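Sphingomyelinase C (Streptomyces griseocarneus, PDB 7CNE) belongs to the endonuclease/exonuclease/phosphatase family and has the DNase I-like fold, in which two beta-sheets pack face to face between layers of helices. Local coordinates at residues 31-36 with 271-276; 36-41 with 68-73; 40-45 with 266-271; 51-56 with 148-153; 234-239 with 280-285. All coordinates share one frame; numbering follows the deposited sequence. Where two conformers were deposited one is given.

Contact 1: residues 31-36 with 271-276; sequences EHRARE and APWTVS
The indole of Trp-273 receives two successive residues of helix 30-39, Arg-33 against its six-membered ring and His-32 at its base. Arg-33 lays its aliphatic chain over one indole face: CD sits 3.4 Å from CZ2 of Trp-273 and 3.3 Å above the ring plane, displaced toward the rim. A bend at chi3 (-68°) then carries the guanidinium past the CH2 rim and away from the indole, NE of Arg-33 lying 3.8 Å from Trp-273 CH2. The guanidinium and indole planes stand 31° apart, so this is an oblique passage and not a parallel stack. The polar end of Arg-33 looks past the tryptophan to backbone carbonyls: NH2 is bonded to Trp-28 O and Phe-18 O, NH1 to Leu-287 O. The charged group thus lies buried but well supplied with acceptors.

His-32 meets the other end of the side chain. Its NE2 lies 3.4 Å from Trp-273 CB, and the imidazole is inclined to the five-membered indole ring at 43°, their centroids 5.3 Å apart. NE2 also shares a water with the backbone, since the molecule 2.8 Å from His-32 NE2 donates to Ala-271 O; it lies in the plane of the imidazole, at its edge.

Trp-273 NE1 is hydrogen-bonded to Asp-286 O. The tryptophan starts strand 273-276, which pairs with strand 281-284 in a two-stranded antiparallel sheet, and its ring also meets Tyr-284. Helix 30-39 therefore has this hairpin alongside it, while Ala-34 and Glu-31 touch helix 57-66 and Ala-34 also reaches strand 12-19.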
# COMPACT_ATOMS: atom_id res chain seq x y z
N GLU A 31 12.80 -4.17 12.99
CA GLU A 31 13.41 -2.89 13.35
C GLU A 31 14.55 -2.56 12.41
O GLU A 31 14.69 -1.41 11.98
CB GLU A 31 13.89 -2.92 14.80
CG GLU A 31 12.75 -2.85 15.83
CD GLU A 31 12.18 -1.44 16.02
OE1 GLU A 31 12.79 -0.45 15.54
OE2 GLU A 31 11.12 -1.31 16.66
N HIS A 32 15.37 -3.55 12.06
CA HIS A 32 16.45 -3.31 11.10
C HIS A 32 15.89 -2.84 9.76
O HIS A 32 16.36 -1.85 9.19
CB HIS A 32 17.28 -4.57 10.92
CG HIS A 32 18.22 -4.50 9.75
ND1 HIS A 32 19.39 -3.76 9.78
CD2 HIS A 32 18.17 -5.07 8.52
CE1 HIS A 32 20.01 -3.87 8.62
NE2 HIS A 32 19.29 -4.67 7.84
N ARG A 33 14.89 -3.55 9.24
CA ARG A 33 14.39 -3.24 7.90
C ARG A 33 13.65 -1.91 7.88
O ARG A 33 13.77 -1.16 6.90
CB ARG A 33 13.48 -4.37 7.41
CG ARG A 33 14.25 -5.61 7.02
CD ARG A 33 13.35 -6.68 6.41
NE ARG A 33 12.43 -7.24 7.39
CZ ARG A 33 11.11 -7.04 7.37
NH1 ARG A 33 10.55 -6.30 6.42
NH2 ARG A 33 10.35 -7.60 8.31
N ALA A 34 12.90 -1.59 8.94
CA ALA A 34 12.20 -0.31 8.99
C ALA A 34 13.17 0.86 8.90
O ALA A 34 12.89 1.87 8.23
CB ALA A 34 11.38 -0.19 10.27
N ARG A 35 14.31 0.76 9.59
CA ARG A 35 15.33 1.80 9.50
C ARG A 35 15.91 1.84 8.09
O ARG A 35 16.05 2.92 7.50
CB ARG A 35 16.42 1.54 10.54
CG ARG A 35 17.50 2.63 10.63
CD ARG A 35 18.44 2.40 11.82
NE ARG A 35 17.85 2.77 13.12
CZ ARG A 35 18.00 3.95 13.72
NH1 ARG A 35 18.72 4.91 13.15
NH2 ARG A 35 17.42 4.17 14.90
N GLU A 36 16.19 0.68 7.51
CA GLU A 36 16.78 0.64 6.17
C GLU A 36 15.81 1.09 5.08
O GLU A 36 16.24 1.66 4.07
CB GLU A 36 17.28 -0.78 5.90
CG GLU A 36 18.52 -1.09 6.73
CD GLU A 36 19.59 -0.03 6.54
OE1 GLU A 36 19.82 0.79 7.47
OE2 GLU A 36 20.18 0.00 5.45
N ALA A 271 21.68 -4.47 1.38
CA ALA A 271 22.76 -5.21 2.01
C ALA A 271 22.19 -6.42 2.74
O ALA A 271 21.04 -6.40 3.19
CB ALA A 271 23.53 -4.31 2.99
N PRO A 272 22.96 -7.51 2.83
CA PRO A 272 22.46 -8.69 3.54
C PRO A 272 22.18 -8.37 5.00
O PRO A 272 22.86 -7.55 5.63
CB PRO A 272 23.59 -9.71 3.40
CG PRO A 272 24.80 -8.91 3.05
CD PRO A 272 24.28 -7.76 2.22
N TRP A 273 21.15 -9.04 5.53
CA TRP A 273 20.82 -9.01 6.94
C TRP A 273 20.40 -10.42 7.32
O TRP A 273 19.84 -11.16 6.50
CB TRP A 273 19.72 -7.99 7.26
CG TRP A 273 18.45 -8.21 6.49
CD1 TRP A 273 18.18 -7.78 5.23
CD2 TRP A 273 17.30 -8.95 6.93
NE1 TRP A 273 16.92 -8.19 4.85
CE2 TRP A 273 16.37 -8.91 5.88
CE3 TRP A 273 16.97 -9.63 8.10
CZ2 TRP A 273 15.12 -9.54 5.97
CZ3 TRP A 273 15.74 -10.24 8.19
CH2 TRP A 273 14.83 -10.19 7.13
N THR A 274 20.69 -10.80 8.55
CA THR A 274 20.55 -12.18 8.97
C THR A 274 19.76 -12.26 10.26
O THR A 274 19.92 -11.42 11.16
CB THR A 274 21.93 -12.84 9.14
OG1 THR A 274 22.66 -12.74 7.91
CG2 THR A 274 21.79 -14.30 9.53
N VAL A 275 18.89 -13.26 10.34
CA VAL A 275 18.11 -13.53 11.54
C VAL A 275 18.19 -15.02 11.80
O VAL A 275 18.58 -15.82 10.94
CB VAL A 275 16.64 -13.07 11.39
CG1 VAL A 275 16.55 -11.55 11.41
CG2 VAL A 275 16.05 -13.64 10.12
N SER A 276 17.80 -15.41 13.02
CA SER A 276 17.86 -16.79 13.47
C SER A 276 16.45 -17.30 13.72
O SER A 276 15.61 -16.59 14.28
CB SER A 276 18.68 -16.91 14.76
OG SER A 276 19.97 -16.35 14.60
O HOH W 1 20.02 -4.53 5.16

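Contact 2: residues 36-41 with 68-73; sequences EIAAAG and ADRYPY
Arg-70 reaches from the loop between helix 57-66 and strand 73-74 to the carbonyl of Ala-38, near the end of helix 30-39, tying together two helices that lie on one face of the DNase I-like sandwich. The guanidinium comes edge-on to the carbonyl oxygen: NH1 of Arg-70 donates to Ala-38 O over 2.6 Å. The acceptor lies 25° out of the guanidinium plane, and the C=O points almost straight at the nitrogen, with a C=O...N angle of 160°. Turned at chi3 (-85°), the chain swings the guanidinium out of the line of its CH2 groups and sets this edge before the helix.

The group has several further partners. NH1 also meets Gln-44 OE1, and NH2 turns back to Ala-66 O, just before its own loop segment. NE faces Asp-69 OD1 in a salt bridge, though Asp-69 was modelled in two conformers and this link is accordingly less certain. Ala-38 O is shared as well, since Gln-44 NE2 donates to it. Bonds on different sides of the guanidinium should hold its rotation.

Behind the arginine, its CB lies over one face of the Tyr-71 ring, 3.8 Å above the plane, while Tyr-71 OH is bonded to Phe-43 O. Beyond the bond the touch is slight: the methyl CB of Ala-38 lies 3.9 Å from Arg-70 NH2.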
# COMPACT_ATOMS: atom_id res chain seq x y z
N GLU A 36 16.19 0.68 7.51
CA GLU A 36 16.78 0.64 6.17
C GLU A 36 15.81 1.09 5.08
O GLU A 36 16.24 1.66 4.07
CB GLU A 36 17.28 -0.78 5.90
CG GLU A 36 18.52 -1.09 6.73
CD GLU A 36 19.59 -0.03 6.54
OE1 GLU A 36 19.82 0.79 7.47
OE2 GLU A 36 20.18 0.00 5.45
N ILE A 37 14.51 0.86 5.26
CA ILE A 37 13.53 1.31 4.26
C ILE A 37 13.54 2.84 4.17
O ILE A 37 13.50 3.40 3.07
CB ILE A 37 12.13 0.77 4.59
CG1 ILE A 37 12.04 -0.72 4.31
CG2 ILE A 37 11.07 1.47 3.74
CD1 ILE A 37 10.78 -1.39 4.94
N ALA A 38 13.57 3.53 5.31
CA ALA A 38 13.63 4.99 5.25
C ALA A 38 14.89 5.50 4.56
O ALA A 38 14.89 6.63 4.06
CB ALA A 38 13.54 5.59 6.66
N ALA A 39 15.97 4.72 4.51
CA ALA A 39 17.19 5.17 3.87
C ALA A 39 17.34 4.68 2.43
O ALA A 39 18.26 5.13 1.74
CB ALA A 39 18.42 4.75 4.69
N ALA A 40 16.45 3.81 1.96
CA ALA A 40 16.61 3.24 0.63
C ALA A 40 16.43 4.30 -0.45
O ALA A 40 15.77 5.33 -0.26
CB ALA A 40 15.62 2.10 0.41
N GLY A 41 17.05 4.05 -1.60
CA GLY A 41 16.94 5.00 -2.71
C GLY A 41 15.50 5.23 -3.14
O GLY A 41 15.09 6.37 -3.38
N ALA A 68 9.92 11.86 8.73
CA ALA A 68 9.18 13.10 8.97
C ALA A 68 9.87 14.32 8.36
O ALA A 68 9.19 15.29 8.00
CB ALA A 68 8.98 13.33 10.47
N ASP A 69 11.20 14.29 8.25
CA ASP A 69 11.90 15.42 7.64
C ASP A 69 11.52 15.59 6.17
O ASP A 69 11.23 16.70 5.71
CB ASP A 69 13.42 15.22 7.80
CG ASP A 69 13.95 13.94 7.11
OD1 ASP A 69 13.18 12.96 6.92
OD2 ASP A 69 15.16 13.91 6.76
N ARG A 70 11.49 14.49 5.41
CA ARG A 70 11.14 14.54 4.00
C ARG A 70 9.64 14.49 3.75
O ARG A 70 9.16 15.05 2.76
CB ARG A 70 11.82 13.38 3.25
CG ARG A 70 13.36 13.32 3.40
CD ARG A 70 13.89 11.87 3.30
NE ARG A 70 13.82 11.17 4.59
CZ ARG A 70 14.33 9.96 4.84
NH1 ARG A 70 14.95 9.27 3.89
NH2 ARG A 70 14.21 9.43 6.06
N TYR A 71 8.87 13.83 4.62
CA TYR A 71 7.42 13.69 4.48
C TYR A 71 6.75 14.10 5.78
O TYR A 71 6.35 13.24 6.58
CB TYR A 71 7.05 12.25 4.10
CG TYR A 71 7.83 11.77 2.90
CD1 TYR A 71 7.53 12.23 1.63
CD2 TYR A 71 8.91 10.91 3.04
CE1 TYR A 71 8.25 11.80 0.53
CE2 TYR A 71 9.63 10.47 1.94
CZ TYR A 71 9.29 10.93 0.69
OH TYR A 71 10.00 10.51 -0.42
N PRO A 72 6.60 15.40 6.02
CA PRO A 72 6.16 15.86 7.35
C PRO A 72 4.69 15.61 7.65
O PRO A 72 4.31 15.64 8.82
CB PRO A 72 6.45 17.37 7.32
CG PRO A 72 7.34 17.59 6.13
CD PRO A 72 6.93 16.54 5.14
N TYR A 73 3.85 15.41 6.65
CA TYR A 73 2.41 15.34 6.86
C TYR A 73 1.98 13.89 6.70
O TYR A 73 2.15 13.29 5.62
CB TYR A 73 1.69 16.27 5.89
CG TYR A 73 2.25 17.69 5.94
CD1 TYR A 73 1.84 18.57 6.92
CD2 TYR A 73 3.20 18.13 5.00
CE1 TYR A 73 2.34 19.86 6.99
CE2 TYR A 73 3.71 19.43 5.05
CZ TYR A 73 3.27 20.29 6.06
OH TYR A 73 3.76 21.57 6.15

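Contact 3: residues 40-45 with 266-271; sequences AGFFQG and VQETSA
Glu-268 presents both oxygens of its carboxylate to consecutive backbone N-H groups of the turn at 41-43. Gly-41 N donates to Glu-268 OE2 at 3.0 Å, using the syn lone pair, while Phe-42 N reaches OE1 of the same carboxylate in a weak, more bent bond of 3.1 Å. The glutamate chain is fully extended, with CG anti to its backbone N (chi1 172°), and so carries the carboxylate clear of its own loop. The two amides stand at the start of a short run with helical backbone angles, where a negative group is probably welcome.

The turn is braced from within. Ala-40 O takes Phe-43 N and Gln-44 NE2 from opposite faces of its carbonyl plane, the second over 2.7 Å.

Packing follows from the same carboxylate. OE1 of Glu-268 lies 3.3 Å from CD2 of Phe-42, at the edge of the ring, with ring and carboxylate planes 71° apart. One face of this phenyl carries the methyl of Ala-40, 3.4 Å above it and toward the rim, and the OE2 of Glu-268 is 3.7 Å from that CB.

Phe-42 projects onto the seven-stranded sheet, touching Leu-13 of strand 12-19 and Ile-294 of strand 293-297 and meeting the Tyr-15 ring. The contact therefore joins the link from helix 30-39 to strand 48-54 with that from strand 261-265 to strand 273-276.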
# COMPACT_ATOMS: atom_id res chain seq x y z
N ALA A 40 16.45 3.81 1.96
CA ALA A 40 16.61 3.24 0.63
C ALA A 40 16.43 4.30 -0.45
O ALA A 40 15.77 5.33 -0.26
CB ALA A 40 15.62 2.10 0.41
N GLY A 41 17.05 4.05 -1.60
CA GLY A 41 16.94 5.00 -2.71
C GLY A 41 15.50 5.23 -3.14
O GLY A 41 15.09 6.37 -3.38
N PHE A 42 14.71 4.16 -3.22
CA PHE A 42 13.34 4.30 -3.68
C PHE A 42 12.49 5.12 -2.73
O PHE A 42 11.44 5.64 -3.14
CB PHE A 42 12.69 2.91 -3.91
CG PHE A 42 12.58 2.05 -2.66
CD1 PHE A 42 11.57 2.26 -1.73
CD2 PHE A 42 13.46 0.99 -2.46
CE1 PHE A 42 11.46 1.47 -0.60
CE2 PHE A 42 13.35 0.17 -1.34
CZ PHE A 42 12.35 0.41 -0.40
N PHE A 43 12.92 5.26 -1.48
CA PHE A 43 12.18 6.05 -0.49
C PHE A 43 12.38 7.55 -0.65
O PHE A 43 11.54 8.33 -0.19
CB PHE A 43 12.61 5.63 0.93
CG PHE A 43 11.58 5.94 1.99
CD1 PHE A 43 10.51 5.09 2.21
CD2 PHE A 43 11.69 7.09 2.77
CE1 PHE A 43 9.56 5.37 3.19
CE2 PHE A 43 10.74 7.38 3.75
CZ PHE A 43 9.67 6.52 3.95
N GLN A 44 13.47 7.97 -1.30
CA GLN A 44 13.80 9.38 -1.42
C GLN A 44 13.16 9.99 -2.65
O GLN A 44 12.99 9.34 -3.67
CB GLN A 44 15.31 9.60 -1.49
CG GLN A 44 16.14 8.58 -0.73
CD GLN A 44 15.83 8.60 0.76
OE1 GLN A 44 15.53 9.65 1.33
NE2 GLN A 44 15.89 7.42 1.39
N GLY A 45 12.83 11.28 -2.54
CA GLY A 45 12.49 12.07 -3.70
C GLY A 45 11.06 11.93 -4.16
O GLY A 45 10.75 12.34 -5.28
N VAL A 266 10.50 -1.24 -9.16
CA VAL A 266 11.92 -0.95 -8.96
C VAL A 266 12.52 -2.09 -8.14
O VAL A 266 12.25 -2.21 -6.94
CB VAL A 266 12.13 0.40 -8.26
CG1 VAL A 266 13.59 0.58 -7.93
CG2 VAL A 266 11.62 1.55 -9.13
N GLN A 267 13.35 -2.91 -8.79
CA GLN A 267 14.00 -4.05 -8.13
C GLN A 267 15.30 -3.58 -7.47
O GLN A 267 16.40 -3.77 -7.99
CB GLN A 267 14.24 -5.16 -9.14
CG GLN A 267 14.83 -6.45 -8.59
CD GLN A 267 15.06 -7.48 -9.68
OE1 GLN A 267 15.68 -7.18 -10.70
NE2 GLN A 267 14.52 -8.68 -9.49
N GLU A 268 15.17 -2.95 -6.30
CA GLU A 268 16.31 -2.46 -5.54
C GLU A 268 16.58 -3.41 -4.37
O GLU A 268 15.70 -3.61 -3.52
CB GLU A 268 16.09 -1.03 -5.02
CG GLU A 268 17.19 -0.56 -4.05
CD GLU A 268 17.02 0.87 -3.53
OE1 GLU A 268 16.22 1.65 -4.09
OE2 GLU A 268 17.70 1.23 -2.54
N THR A 269 17.78 -3.99 -4.34
CA THR A 269 18.14 -4.91 -3.27
C THR A 269 18.82 -4.18 -2.13
O THR A 269 19.17 -2.99 -2.22
CB THR A 269 19.06 -6.03 -3.79
OG1 THR A 269 20.26 -5.47 -4.33
CG2 THR A 269 18.35 -6.86 -4.84
N SER A 270 19.01 -4.90 -1.03
CA SER A 270 19.58 -4.35 0.19
C SER A 270 20.87 -5.09 0.53
O SER A 270 21.11 -6.20 0.05
CB SER A 270 18.61 -4.47 1.36
OG SER A 270 18.51 -5.83 1.82
N ALA A 271 21.68 -4.47 1.38
CA ALA A 271 22.76 -5.21 2.01
C ALA A 271 22.19 -6.42 2.74
O ALA A 271 21.04 -6.40 3.19
CB ALA A 271 23.53 -4.31 2.99

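Contact 4: residues 51-56 with 148-153; sequences LQEAFD and GTHAQS
Gln-52 and His-150 stand opposite each other in register on strands from the two sheets of the sandwich, their CA atoms 6.1 Å apart. Strands 51-54 and 148-150 run in broadly the same direction, crossing at -47° with their axes 7.0 Å apart at closest. Glu-53 breaks the extended course with a positive phi of 57°, and an inverse gamma turn centred on Ala-54 follows.

Between the sheets, CG of Gln-52 rests 3.4 Å from Thr-149 O and 3.7 Å from CB of His-150. With CG of His-150 anti to the backbone N (chi1 -176°), the imidazole projects past the glutamine to Glu-53. OE2 of Glu-53 approaches CE1 of His-150 to 3.2 Å, the carboxylate inclined only 25° to the ring; this oxygen is hydrogen-bonded to Asn-16 ND2. A water joins the strands as well, accepting from Glu-53 N at 2.7 Å and lying 2.8 Å from His-150 ND1.

Both imidazole nitrogens are thus engaged, ND1 with the water and NE2 with a bound succinic acid. These partners should limit rotation of the ring, and the succinic acid, probably from the crystallisation medium, is consistent with a site accepting an anionic group near His-150.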
# COMPACT_ATOMS: atom_id res chain seq x y z
N LEU A 51 2.39 3.19 2.44
CA LEU A 51 2.95 1.96 2.97
C LEU A 51 1.85 0.98 3.33
O LEU A 51 0.78 1.37 3.80
CB LEU A 51 3.80 2.24 4.21
CG LEU A 51 4.95 3.24 4.01
CD1 LEU A 51 5.67 3.43 5.34
CD2 LEU A 51 5.90 2.71 2.94
N GLN A 52 2.15 -0.31 3.15
CA GLN A 52 1.30 -1.38 3.65
C GLN A 52 2.09 -2.24 4.62
O GLN A 52 3.32 -2.19 4.67
CB GLN A 52 0.75 -2.26 2.52
CG GLN A 52 -0.02 -1.51 1.45
CD GLN A 52 0.90 -0.89 0.41
OE1 GLN A 52 1.90 -1.50 0.01
NE2 GLN A 52 0.57 0.32 -0.04
N GLU A 53 1.34 -3.03 5.40
CA GLU A 53 1.86 -4.00 6.37
C GLU A 53 2.78 -3.36 7.41
O GLU A 53 3.69 -3.99 7.95
CB GLU A 53 2.55 -5.18 5.66
CG GLU A 53 1.55 -5.94 4.78
CD GLU A 53 2.02 -7.33 4.36
OE1 GLU A 53 2.97 -7.86 4.97
OE2 GLU A 53 1.44 -7.88 3.41
N ALA A 54 2.53 -2.09 7.73
CA ALA A 54 3.22 -1.41 8.83
C ALA A 54 2.53 -1.76 10.15
O ALA A 54 1.97 -0.91 10.84
CB ALA A 54 3.26 0.09 8.58
N PHE A 55 2.57 -3.06 10.48
CA PHE A 55 1.75 -3.61 11.56
C PHE A 55 2.41 -3.46 12.93
O PHE A 55 1.72 -3.26 13.93
CB PHE A 55 1.50 -5.10 11.31
CG PHE A 55 0.64 -5.41 10.11
CD1 PHE A 55 -0.58 -4.78 9.94
CD2 PHE A 55 1.05 -6.36 9.18
CE1 PHE A 55 -1.38 -5.09 8.84
CE2 PHE A 55 0.26 -6.67 8.07
CZ PHE A 55 -0.95 -6.04 7.90
N ASP A 56 3.73 -3.63 13.00
CA ASP A 56 4.42 -3.48 14.27
C ASP A 56 4.42 -2.02 14.68
O ASP A 56 4.96 -1.16 13.98
CB ASP A 56 5.85 -4.01 14.17
CG ASP A 56 6.56 -3.95 15.49
OD1 ASP A 56 6.21 -4.77 16.37
OD2 ASP A 56 7.42 -3.07 15.67
N GLY A 148 -5.02 5.36 -0.06
CA GLY A 148 -3.97 4.37 0.15
C GLY A 148 -4.60 3.14 0.78
O GLY A 148 -5.43 3.26 1.69
N THR A 149 -4.22 1.96 0.31
CA THR A 149 -4.89 0.77 0.81
C THR A 149 -4.02 -0.46 0.63
O THR A 149 -2.93 -0.43 0.03
CB THR A 149 -6.26 0.57 0.14
OG1 THR A 149 -7.03 -0.38 0.89
CG2 THR A 149 -6.10 0.06 -1.29
N HIS A 150 -4.52 -1.55 1.20
CA HIS A 150 -3.98 -2.90 1.05
C HIS A 150 -5.21 -3.79 0.92
O HIS A 150 -5.91 -4.00 1.91
CB HIS A 150 -3.12 -3.27 2.26
CG HIS A 150 -2.45 -4.61 2.14
ND1 HIS A 150 -1.79 -5.20 3.20
CD2 HIS A 150 -2.32 -5.46 1.09
CE1 HIS A 150 -1.30 -6.36 2.81
NE2 HIS A 150 -1.59 -6.54 1.54
N ALA A 151 -5.49 -4.28 -0.28
CA ALA A 151 -6.74 -4.99 -0.54
C ALA A 151 -6.64 -6.46 -0.12
O ALA A 151 -5.57 -6.97 0.25
CB ALA A 151 -7.11 -4.87 -2.02
N GLN A 152 -7.78 -7.14 -0.17
CA GLN A 152 -7.91 -8.51 0.33
C GLN A 152 -6.84 -9.45 -0.24
O GLN A 152 -6.65 -9.53 -1.46
CB GLN A 152 -9.31 -9.04 -0.03
CG GLN A 152 -9.50 -10.54 0.20
CD GLN A 152 -9.59 -10.88 1.66
OE1 GLN A 152 -10.34 -10.25 2.39
NE2 GLN A 152 -8.81 -11.88 2.11
N SER A 153 -6.17 -10.18 0.64
CA SER A 153 -5.17 -11.14 0.20
C SER A 153 -5.83 -12.46 -0.20
O SER A 153 -6.97 -12.75 0.17
CB SER A 153 -4.13 -11.38 1.29
OG SER A 153 -4.72 -12.01 2.42
O HOH W 2 -1.37 -3.25 5.20

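Contact 5: residues 234-239 with 280-285; sequences AAYRYP and KRYTYT
Tyr-236 is met by two tyrosines, Tyr-284 over a face of its ring and Tyr-282 at its outer end. The phenol oxygen of Tyr-284 stands 3.1 Å above the plane of Tyr-236, displaced toward the rim, where its nearest carbon is CD2 of Tyr-236 at 3.1 Å. The two rings form an offset edge-to-face pair, the edge of Tyr-284 toward the face of Tyr-236, with centroids 5.7 Å apart and planes at 71°. At that same edge CE2 of Tyr-284 packs 3.7 Å from CB of Tyr-236.

Tyr-282 is oriented differently. Its ring is inclined to that of Tyr-236 by 50°, the CE1 atoms of Tyr-236 and Tyr-282 are 3.8 Å apart, and OH of Tyr-236 hangs 3.9 Å over one face of Tyr-282. With CG swung anti to the backbone N (chi1 173°), the Tyr-236 ring leaves helix 232-237 and reaches across both partners.

The three rings make an aromatic cluster between that helix and the antiparallel beta-hairpin of strands 273-276 and 281-284. Tyr-282 and Tyr-284 are two residues apart on the second strand, so both point to the same side, toward the helix.

Further out, Tyr-284 meets the ring of Trp-28, which touches Tyr-236 too. Backbone bonds pair Tyr-282 with Val-275 and Tyr-284 with Trp-273. Near the end of the helix, CE1 of Tyr-238 lies over one face of the Arg-237 guanidinium, and Arg-237 NH1 is bonded to a succinic acid.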
# COMPACT_ATOMS: atom_id res chain seq x y z
N ALA A 234 10.26 -13.08 -0.55
CA ALA A 234 9.11 -13.76 -1.17
C ALA A 234 9.46 -15.20 -1.51
O ALA A 234 8.61 -16.10 -1.37
CB ALA A 234 8.65 -13.00 -2.41
N ALA A 235 10.69 -15.45 -1.96
CA ALA A 235 11.10 -16.80 -2.31
C ALA A 235 11.16 -17.71 -1.09
O ALA A 235 10.88 -18.91 -1.20
CB ALA A 235 12.46 -16.78 -3.01
N TYR A 236 11.51 -17.17 0.07
CA TYR A 236 11.52 -17.97 1.29
C TYR A 236 10.11 -18.30 1.76
O TYR A 236 9.85 -19.41 2.23
CB TYR A 236 12.29 -17.24 2.39
CG TYR A 236 12.21 -17.93 3.73
CD1 TYR A 236 12.87 -19.14 3.94
CD2 TYR A 236 11.47 -17.40 4.77
CE1 TYR A 236 12.81 -19.78 5.16
CE2 TYR A 236 11.40 -18.04 6.00
CZ TYR A 236 12.08 -19.23 6.19
OH TYR A 236 12.02 -19.88 7.40
N ARG A 237 9.19 -17.34 1.65
CA ARG A 237 7.86 -17.53 2.21
C ARG A 237 6.93 -18.28 1.27
O ARG A 237 5.98 -18.92 1.73
CB ARG A 237 7.23 -16.18 2.57
CG ARG A 237 7.97 -15.40 3.65
CD ARG A 237 7.27 -14.07 3.88
NE ARG A 237 5.96 -14.25 4.47
CZ ARG A 237 4.87 -13.57 4.11
NH1 ARG A 237 4.93 -12.67 3.15
NH2 ARG A 237 3.72 -13.80 4.72
N TYR A 238 7.15 -18.19 -0.04
CA TYR A 238 6.26 -18.79 -1.04
C TYR A 238 7.10 -19.44 -2.14
O TYR A 238 7.02 -19.04 -3.30
CB TYR A 238 5.31 -17.75 -1.62
CG TYR A 238 4.45 -17.05 -0.59
CD1 TYR A 238 4.75 -15.75 -0.18
CD2 TYR A 238 3.35 -17.68 -0.04
CE1 TYR A 238 3.96 -15.10 0.75
CE2 TYR A 238 2.56 -17.04 0.90
CZ TYR A 238 2.87 -15.75 1.29
OH TYR A 238 2.08 -15.12 2.22
N PRO A 239 7.88 -20.46 -1.81
CA PRO A 239 8.81 -21.03 -2.80
C PRO A 239 8.12 -21.77 -3.95
O PRO A 239 8.75 -21.93 -5.00
CB PRO A 239 9.68 -21.98 -1.97
CG PRO A 239 8.77 -22.40 -0.86
CD PRO A 239 7.94 -21.19 -0.53
N LYS A 280 18.48 -21.97 13.22
CA LYS A 280 19.12 -21.86 11.91
C LYS A 280 19.19 -20.39 11.53
O LYS A 280 18.36 -19.57 11.94
CB LYS A 280 18.38 -22.67 10.83
CG LYS A 280 19.15 -22.71 9.52
CD LYS A 280 18.45 -23.48 8.38
CE LYS A 280 17.60 -24.67 8.83
NZ LYS A 280 18.33 -25.58 9.75
N ARG A 281 20.23 -20.04 10.77
CA ARG A 281 20.46 -18.67 10.34
C ARG A 281 19.97 -18.49 8.91
O ARG A 281 20.18 -19.35 8.05
CB ARG A 281 21.94 -18.31 10.45
CG ARG A 281 22.53 -18.56 11.83
CD ARG A 281 22.31 -17.38 12.74
NE ARG A 281 23.15 -16.24 12.37
CZ ARG A 281 23.07 -15.04 12.93
NH1 ARG A 281 22.19 -14.81 13.90
NH2 ARG A 281 23.88 -14.06 12.53
N TYR A 282 19.29 -17.37 8.67
CA TYR A 282 18.74 -17.04 7.36
C TYR A 282 19.20 -15.64 6.98
O TYR A 282 19.06 -14.71 7.78
CB TYR A 282 17.21 -17.13 7.37
CG TYR A 282 16.67 -18.52 7.63
CD1 TYR A 282 16.57 -19.44 6.59
CD2 TYR A 282 16.25 -18.90 8.90
CE1 TYR A 282 16.07 -20.72 6.82
CE2 TYR A 282 15.74 -20.18 9.13
CZ TYR A 282 15.66 -21.08 8.09
OH TYR A 282 15.17 -22.35 8.31
N THR A 283 19.74 -15.50 5.77
CA THR A 283 20.22 -14.22 5.28
C THR A 283 19.38 -13.78 4.08
O THR A 283 19.16 -14.56 3.16
CB THR A 283 21.70 -14.29 4.90
OG1 THR A 283 22.48 -14.58 6.07
CG2 THR A 283 22.17 -12.96 4.31
N TYR A 284 18.94 -12.53 4.10
CA TYR A 284 18.11 -11.97 3.05
C TYR A 284 18.78 -10.74 2.46
O TYR A 284 19.59 -10.08 3.11
CB TYR A 284 16.71 -11.60 3.58
CG TYR A 284 16.00 -12.79 4.19
CD1 TYR A 284 16.08 -13.06 5.55
CD2 TYR A 284 15.26 -13.65 3.39
CE1 TYR A 284 15.43 -14.16 6.11
CE2 TYR A 284 14.61 -14.75 3.93
CZ TYR A 284 14.70 -15.00 5.29
OH TYR A 284 14.05 -16.09 5.82
N THR A 285 18.42 -10.43 1.21
CA THR A 285 18.97 -9.27 0.51
C THR A 285 17.86 -8.38 -0.04
O THR A 285 18.05 -7.68 -1.04
CB THR A 285 19.91 -9.69 -0.62
OG1 THR A 285 19.35 -10.79 -1.33
CG2 THR A 285 21.30 -10.07 -0.06

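Contacts 1 and 5 are built on one hairpin: helix 30-39 meets strand 273-276 and helix 232-237 meets strand 281-284, with centres about 12 Å apart and Thr-274 OG1 hydrogen-bonded to Thr-283 OG1. Contacts 2 and 3, about 11 Å apart between centres, share Ala-40 and Gly-41 and are tied through Arg-70 and Gln-44. A backbone bond from Ser-270 N to Thr-285 O connects contacts 3 and 5. Contact 4 lies nearest the chain's centre, about 5 Å from it, and carries His-150 with its bound succinic acid; contact 5 comes within about 6 Å of contact 4 between nearest atoms, and Arg-237 of contact 5 is also hydrogen-bonded to succinic acid.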